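Local coordinates for protein nicotinate phosphoribosyltransferase (Saccharomyces cerevisiae, PDB 1VLP) that catalyses the ATP-dependent formation of nicotinate ribonucleotide from nicotinate and 5-phosphoribosyl 1-diphosphate, the first step in making NAD from nicotinic acid, at residues His244-Val247 / Met248-Ser252; Phe285-Asp288 / Asp289-Ser293; Pro414-Val417 / Lys418-Lys421. All coordinates share one frame; numbering follows the deposited sequence.

In the fold
Contacts 1 and 3 are turns within single helices; contact 2 takes in the start of one. Contact 1 lies deep in the fold, beside residues that by similarity bind nicotinate. Its polar side chains are paired with other parts of the chain. Contact 2 is the short helix after strand 279-281 of the parallel sheet, with buried residues beside exposed D288 and K292. Its backbone bonds are mostly weak. The two touch through F285, whose CE2 lies 3.8 Å from A251 CB. Contact 3 belongs to the helix 414-423 near the C-terminal end. It is partly exposed, rich in lysine and arginine, and about 5 Å from contact 2 at the nearest atoms.

Contact 1 of 3, residues His244-Val247 / Met248-Ser252; sequences HEWV and MGVAS
W246 and V250 meet one turn apart on the α-helix 244-254, in the TIM-barrel-related part of the NAPRTase fold. The methyl CG2 of V250 sits over the centre of one face of the indole, 4.1 Å above the plane. With CG of W246 anti to its N (chi1 -175°), the ring runs forward along the helix, toward V250. The indole NE1 is used as a donor to the carbonyl O of A264, and W268 meets the ring edge-to-face.

Four i to i+4 bonds satisfy the carbonyls of residues 244 to 247. V250 N reaches W246 O at 3.0 Å and is nearly straight, with an angle of 175° at the hydrogen. M248 N bonds to H244 O at 3.1 Å. G249 N bonds to E245 O at 2.8 Å. A251 N takes V247 O at 2.9 Å.

The polar ends of the side chains find their partners outside this turn. H244 uses both ring nitrogens: NE2 bonds to D308 and ND1 to T284. This histidine is, by similarity, the one that becomes phosphorylated by autocatalysis, and it carries no phosphate here. E245 is buried; its OE1 bonds to Y46 and its OE2 forms a salt bridge with K28. E245 also lies close to Y27, a probable nicotinate-binding residue. The two partners probably hold the carboxylate in place near Y27.

M248 is present as selenomethionine. Its CG lies beside the backbone N (chi1 -66°), which lays the chain along the first turn. CG is 3.2 Å from H244 O, and SE ends 3.9 Å from H244 CB.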
loop_
_atom_site.group_PDB
_atom_site.type_symbol
_atom_site.label_atom_id
_atom_site.label_comp_id
_atom_site.label_asym_id
_atom_site.label_seq_id
_atom_site.Cartn_x
_atom_site.Cartn_y
_atom_site.Cartn_z
ATOM N N HIS A 244 -3.672 3.650 -6.132
ATOM C CA HIS A 244 -4.984 4.050 -6.706
ATOM C C HIS A 244 -5.320 5.480 -6.419
ATOM O O HIS A 244 -5.935 6.129 -7.265
ATOM C CB HIS A 244 -6.143 3.172 -6.235
ATOM C CG HIS A 244 -6.031 1.735 -6.633
ATOM N ND1 HIS A 244 -6.159 1.305 -7.935
ATOM C CD2 HIS A 244 -5.749 0.632 -5.893
ATOM C CE1 HIS A 244 -5.992 -0.011 -7.971
ATOM N NE2 HIS A 244 -5.749 -0.442 -6.740
ATOM N N GLU A 245 -4.901 5.977 -5.247
ATOM C CA GLU A 245 -5.336 7.303 -4.806
ATOM C C GLU A 245 -4.856 8.407 -5.752
ATOM O O GLU A 245 -5.529 9.420 -5.930
ATOM C CB GLU A 245 -4.973 7.537 -3.336
ATOM C CG GLU A 245 -3.602 7.730 -2.998
ATOM C CD GLU A 245 -3.409 8.142 -1.484
ATOM O OE1 GLU A 245 -3.963 9.200 -1.105
ATOM O OE2 GLU A 245 -2.649 7.479 -0.787
ATOM N N TRP A 246 -3.766 8.148 -6.487
ATOM C CA TRP A 246 -3.283 9.068 -7.504
ATOM C C TRP A 246 -4.278 9.299 -8.591
ATOM O O TRP A 246 -4.728 10.431 -8.759
ATOM C CB TRP A 246 -1.921 8.612 -8.060
ATOM C CG TRP A 246 -1.337 9.575 -9.017
ATOM C CD1 TRP A 246 -1.050 9.331 -10.331
ATOM C CD2 TRP A 246 -0.925 10.929 -8.766
ATOM N NE1 TRP A 246 -0.516 10.436 -10.899
ATOM C CE2 TRP A 246 -0.417 11.434 -9.981
ATOM C CE3 TRP A 246 -0.937 11.771 -7.632
ATOM C CZ2 TRP A 246 0.066 12.747 -10.110
ATOM C CZ3 TRP A 246 -0.459 13.063 -7.760
ATOM C CH2 TRP A 246 0.033 13.537 -8.972
ATOM N N VAL A 247 -4.652 8.284 -9.375
ATOM C CA VAL A 247 -5.617 8.589 -10.462
ATOM C C VAL A 247 -7.006 8.963 -9.933
ATOM O O VAL A 247 -7.692 9.724 -10.578
ATOM C CB VAL A 247 -5.713 7.522 -11.616
ATOM C CG1 VAL A 247 -6.356 6.269 -11.165
ATOM C CG2 VAL A 247 -6.479 8.131 -12.860
HETATM N N MSE A 248 -7.406 8.396 -8.800
HETATM C CA MSE A 248 -8.705 8.765 -8.117
HETATM C C MSE A 248 -8.702 10.242 -7.827
HETATM O O MSE A 248 -9.662 10.932 -8.170
HETATM C CB MSE A 248 -8.899 7.953 -6.848
HETATM C CG MSE A 248 -9.084 6.461 -7.029
HETATM SE SE MSE A 248 -9.119 5.555 -5.316
HETATM C CE MSE A 248 -10.754 6.315 -4.575
ATOM N N GLY A 249 -7.613 10.780 -7.242
ATOM C CA GLY A 249 -7.544 12.220 -6.980
ATOM C C GLY A 249 -7.522 13.064 -8.235
ATOM O O GLY A 249 -8.227 14.050 -8.358
ATOM N N VAL A 250 -6.701 12.674 -9.223
ATOM C CA VAL A 250 -6.662 13.352 -10.517
ATOM C C VAL A 250 -8.034 13.455 -11.174
ATOM O O VAL A 250 -8.431 14.526 -11.639
ATOM C CB VAL A 250 -5.599 12.710 -11.510
ATOM C CG1 VAL A 250 -5.717 13.268 -12.885
ATOM C CG2 VAL A 250 -4.175 12.918 -10.947
ATOM N N ALA A 251 -8.783 12.374 -11.169
ATOM C CA ALA A 251 -10.146 12.375 -11.719
ATOM C C ALA A 251 -11.110 13.260 -10.931
ATOM O O ALA A 251 -11.886 13.998 -11.525
ATOM C CB ALA A 251 -10.683 10.960 -11.794
ATOM N N SER A 252 -11.034 13.202 -9.609
ATOM C CA SER A 252 -11.991 13.893 -8.740
ATOM C C SER A 252 -11.808 15.407 -8.658
ATOM O O SER A 252 -12.764 16.137 -8.290
ATOM C CB SER A 252 -11.901 13.339 -7.341
ATOM O OG SER A 252 -12.385 12.044 -7.334
#

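Contact 2 of 3, residues Phe285-Asp288 / Asp289-Ser293; sequences FGTD and DFLKS
T287 and L291 touch across one turn of the short helix 287-291. The methyl CG2 of T287 lies 3.9 Å from L291 CD1, and the two side chains run at a slant to each other. CG2 of T287 is anti to the backbone N, which turns the methyl along the helix toward L291. The threonine hydroxyl is left pointing another way. CG of L291 also lies against the backbone, 3.3 Å from T287 O.

The same pair shares a sound backbone bond. L291 N donates to T287 O at 2.9 Å, nearly in line with the carbonyl. The other backbone bonds between the two segments are weak. G286 O receives F290 N at 3.5 Å and D289 N at 3.3 Å, the latter well bent at 126°. K292 N reaches D288 O at 3.4 Å. G286 stands at the N-cap position; its positive phi of 89° favours glycine.

The next shell fixes the polar side chains. T287 OG1 bonds to D405 OD2 and to T282 OG1. D288 is exposed and forms a salt bridge through OD1 with K318 of helix 312-326. D289 is buried, and its OD2 takes a bond from N261 ND2. Y426 OH is hydrogen-bonded to both D289 N and F285 O, which ties the end of the modelled chain to the start of this helix.

The aromatic rings reach further out. F285 packs on V247 and A251 of helix 244-254 and meets Y257 edge-to-face. F290 lies on M265 and meets the ring of F294.

The arrangement is a helix start with glycine at the N-cap position that follows strand 279-281 of the parallel sheet, in the TIM-barrel-related NAPRTase domain.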
loop_
_atom_site.group_PDB
_atom_site.type_symbol
_atom_site.label_atom_id
_atom_site.label_comp_id
_atom_site.label_asym_id
_atom_site.label_seq_id
_atom_site.Cartn_x
_atom_site.Cartn_y
_atom_site.Cartn_z
ATOM N N PHE A 285 -10.088 2.519 -12.812
ATOM C CA PHE A 285 -11.337 2.752 -13.558
ATOM C C PHE A 285 -11.540 1.649 -14.603
ATOM O O PHE A 285 -12.143 1.881 -15.626
ATOM C CB PHE A 285 -11.364 4.133 -14.210
ATOM C CG PHE A 285 -11.246 5.236 -13.217
ATOM C CD1 PHE A 285 -11.960 5.160 -12.015
ATOM C CD2 PHE A 285 -10.383 6.291 -13.421
ATOM C CE1 PHE A 285 -11.800 6.131 -11.029
ATOM C CE2 PHE A 285 -10.238 7.276 -12.461
ATOM C CZ PHE A 285 -10.939 7.183 -11.262
ATOM N N GLY A 286 -10.991 0.489 -14.296
ATOM C CA GLY A 286 -11.067 -0.701 -15.130
ATOM C C GLY A 286 -9.905 -0.727 -16.104
ATOM O O GLY A 286 -9.540 0.277 -16.674
ATOM N N THR A 287 -9.281 -1.878 -16.227
ATOM C CA THR A 287 -8.128 -2.008 -17.116
ATOM C C THR A 287 -8.373 -1.638 -18.604
ATOM O O THR A 287 -7.505 -1.038 -19.244
ATOM C CB THR A 287 -7.506 -3.388 -16.919
ATOM O OG1 THR A 287 -6.973 -3.458 -15.592
ATOM C CG2 THR A 287 -6.398 -3.616 -17.928
ATOM N N ASP A 288 -9.559 -1.917 -19.131
ATOM C CA ASP A 288 -9.915 -1.497 -20.492
ATOM C C ASP A 288 -9.772 0.019 -20.774
ATOM O O ASP A 288 -9.267 0.432 -21.853
ATOM C CB ASP A 288 -11.339 -1.956 -20.792
ATOM C CG ASP A 288 -11.467 -3.462 -20.934
ATOM O OD1 ASP A 288 -10.443 -4.148 -21.089
ATOM O OD2 ASP A 288 -12.613 -3.960 -20.876
ATOM N N ASP A 289 -10.229 0.856 -19.834
ATOM C CA ASP A 289 -10.115 2.293 -20.017
ATOM C C ASP A 289 -8.632 2.693 -20.047
ATOM O O ASP A 289 -8.212 3.514 -20.890
ATOM C CB ASP A 289 -10.803 3.065 -18.897
ATOM C CG ASP A 289 -10.690 4.539 -19.105
ATOM O OD1 ASP A 289 -11.375 4.987 -20.034
ATOM O OD2 ASP A 289 -9.893 5.212 -18.405
ATOM N N PHE A 290 -7.879 2.118 -19.102
ATOM C CA PHE A 290 -6.437 2.355 -18.995
ATOM C C PHE A 290 -5.731 2.017 -20.307
ATOM O O PHE A 290 -4.934 2.817 -20.827
ATOM C CB PHE A 290 -5.792 1.577 -17.862
ATOM C CG PHE A 290 -4.348 1.893 -17.703
ATOM C CD1 PHE A 290 -3.928 2.981 -16.961
ATOM C CD2 PHE A 290 -3.396 1.135 -18.347
ATOM C CE1 PHE A 290 -2.609 3.288 -16.871
ATOM C CE2 PHE A 290 -2.055 1.475 -18.253
ATOM C CZ PHE A 290 -1.677 2.515 -17.525
ATOM N N LEU A 291 -6.039 0.856 -20.848
ATOM C CA LEU A 291 -5.398 0.381 -22.100
ATOM C C LEU A 291 -5.619 1.284 -23.335
ATOM O O LEU A 291 -4.741 1.386 -24.209
ATOM C CB LEU A 291 -5.795 -1.054 -22.352
ATOM C CG LEU A 291 -5.160 -2.071 -21.376
ATOM C CD1 LEU A 291 -5.564 -3.465 -21.771
ATOM C CD2 LEU A 291 -3.609 -1.967 -21.200
ATOM N N LYS A 292 -6.728 2.022 -23.402
ATOM C CA LYS A 292 -6.934 2.919 -24.532
ATOM C C LYS A 292 -5.812 3.941 -24.726
ATOM O O LYS A 292 -5.577 4.346 -25.842
ATOM C CB LYS A 292 -8.229 3.733 -24.402
ATOM C CG LYS A 292 -9.508 2.966 -24.431
ATOM C CD LYS A 292 -10.681 3.932 -24.120
ATOM C CE LYS A 292 -12.036 3.279 -24.411
ATOM N NZ LYS A 292 -13.149 4.289 -24.420
ATOM N N SER A 293 -5.154 4.369 -23.642
ATOM C CA SER A 293 -4.083 5.372 -23.731
ATOM C C SER A 293 -2.720 4.780 -23.536
ATOM O O SER A 293 -1.724 5.529 -23.510
ATOM C CB SER A 293 -4.279 6.527 -22.710
ATOM O OG SER A 293 -4.431 6.090 -21.378
#

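Contact 3 of 3, residues Pro414-Val417 / Lys418-Lys421; sequences PATV and KRVK
The guanidinium of R419 has the methyl of T416 beside it, CG2 lying 4.0 Å from NH2 in an oblique approach. Both residues are on the α-helix 414-423, near the C-terminal end of the NAPRTase chain. Their side chains lie side by side and point the same way. The arginine chain bends at chi3 (-39°), which brings the guanidinium alongside T416 in one of its two conformers. In this conformer NH1 forms a salt bridge with E423 on the next turn, while E255 gives NH2 only a long, weak ion pair. T416 OG1 turns to D413 just before the helix.

The backbone is regular. P414 O accepts from K418 N at 2.9 Å with an angle of 175°, and A415, T416 and V417 carbonyls are taken in the same way by R419, V420 and K421. V420 CG2 lies 3.2 Å from T416 O, and its valine side chain faces Y257, I401 and I403 on the buried side.

V417 and K421 lie side by side, pointing the same way. The extended lysine chain runs alongside V417 CG1 to bring NZ to N410 OD1, with a weaker bond to L407 O. Cutting K421 back to an alanine is likely to leave N410 OD1 without its lysine mate and to uncover one side of V417. Between the two side chains the nearest atoms are K421 CE and V417 CG1, 3.9 Å apart.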
loop_
_atom_site.group_PDB
_atom_site.type_symbol
_atom_site.label_atom_id
_atom_site.label_comp_id
_atom_site.label_asym_id
_atom_site.label_seq_id
_atom_site.Cartn_x
_atom_site.Cartn_y
_atom_site.Cartn_z
ATOM N N PRO A 414 -22.316 5.412 -5.015
ATOM C CA PRO A 414 -22.966 4.669 -6.116
ATOM C C PRO A 414 -23.367 5.462 -7.342
ATOM O O PRO A 414 -23.191 4.996 -8.482
ATOM C CB PRO A 414 -24.210 4.075 -5.447
ATOM C CG PRO A 414 -23.805 3.866 -4.036
ATOM C CD PRO A 414 -22.884 5.031 -3.701
ATOM N N ALA A 415 -23.932 6.639 -7.129
ATOM C CA ALA A 415 -24.384 7.471 -8.231
ATOM C C ALA A 415 -23.193 7.848 -9.119
ATOM O O ALA A 415 -23.288 7.835 -10.367
ATOM C CB ALA A 415 -25.061 8.735 -7.688
ATOM N N THR A 416 -22.081 8.184 -8.462
ATOM C CA THR A 416 -20.872 8.588 -9.158
ATOM C C THR A 416 -20.308 7.414 -9.935
ATOM O O THR A 416 -19.896 7.554 -11.098
ATOM C CB THR A 416 -19.833 9.146 -8.172
ATOM O OG1 THR A 416 -20.418 10.273 -7.474
ATOM C CG2 THR A 416 -18.581 9.583 -8.881
ATOM N N VAL A 417 -20.292 6.255 -9.301
ATOM C CA VAL A 417 -19.749 5.041 -9.924
ATOM C C VAL A 417 -20.575 4.715 -11.197
ATOM O O VAL A 417 -20.021 4.415 -12.279
ATOM C CB VAL A 417 -19.767 3.854 -8.926
ATOM C CG1 VAL A 417 -19.501 2.535 -9.636
ATOM C CG2 VAL A 417 -18.741 4.089 -7.766
ATOM N N LYS A 418 -21.908 4.747 -11.063
ATOM C CA LYS A 418 -22.776 4.610 -12.219
ATOM C C LYS A 418 -22.503 5.590 -13.368
ATOM O O LYS A 418 -22.441 5.148 -14.533
ATOM C CB LYS A 418 -24.236 4.757 -11.785
ATOM C CG LYS A 418 -25.212 4.719 -12.938
ATOM C CD LYS A 418 -26.622 4.558 -12.455
ATOM C CE LYS A 418 -27.580 5.026 -13.528
ATOM N NZ LYS A 418 -28.934 4.527 -13.240
ATOM N N ARG A 419 -22.412 6.876 -13.057
ATOM C CA ARG A 419 -22.146 7.946 -14.018
ATOM C C ARG A 419 -20.814 7.706 -14.752
ATOM O O ARG A 419 -20.720 7.912 -15.952
ATOM C CB ARG A 419 -21.943 9.295 -13.318
ATOM C CG ARG A 419 -23.142 10.054 -12.762
ATOM C CD ARG A 419 -22.794 11.534 -12.402
ATOM N NE ARG A 419 -21.464 11.778 -11.777
ATOM C CZ ARG A 419 -20.343 12.101 -12.432
ATOM N NH1 ARG A 419 -20.335 12.194 -13.750
ATOM N NH2 ARG A 419 -19.213 12.327 -11.772
ATOM N N VAL A 420 -19.789 7.307 -13.997
ATOM C CA VAL A 420 -18.433 7.069 -14.524
ATOM C C VAL A 420 -18.408 5.841 -15.437
ATOM O O VAL A 420 -17.848 5.896 -16.533
ATOM C CB VAL A 420 -17.346 6.946 -13.393
ATOM C CG1 VAL A 420 -15.990 6.489 -13.943
ATOM C CG2 VAL A 420 -17.156 8.254 -12.682
ATOM N N LYS A 421 -19.039 4.748 -15.023
ATOM C CA LYS A 421 -19.129 3.563 -15.889
ATOM C C LYS A 421 -19.745 3.892 -17.255
ATOM O O LYS A 421 -19.316 3.361 -18.299
ATOM C CB LYS A 421 -19.921 2.464 -15.213
ATOM C CG LYS A 421 -19.160 1.719 -14.173
ATOM C CD LYS A 421 -20.128 0.900 -13.357
ATOM C CE LYS A 421 -19.488 -0.121 -12.513
ATOM N NZ LYS A 421 -20.583 -0.814 -11.749
#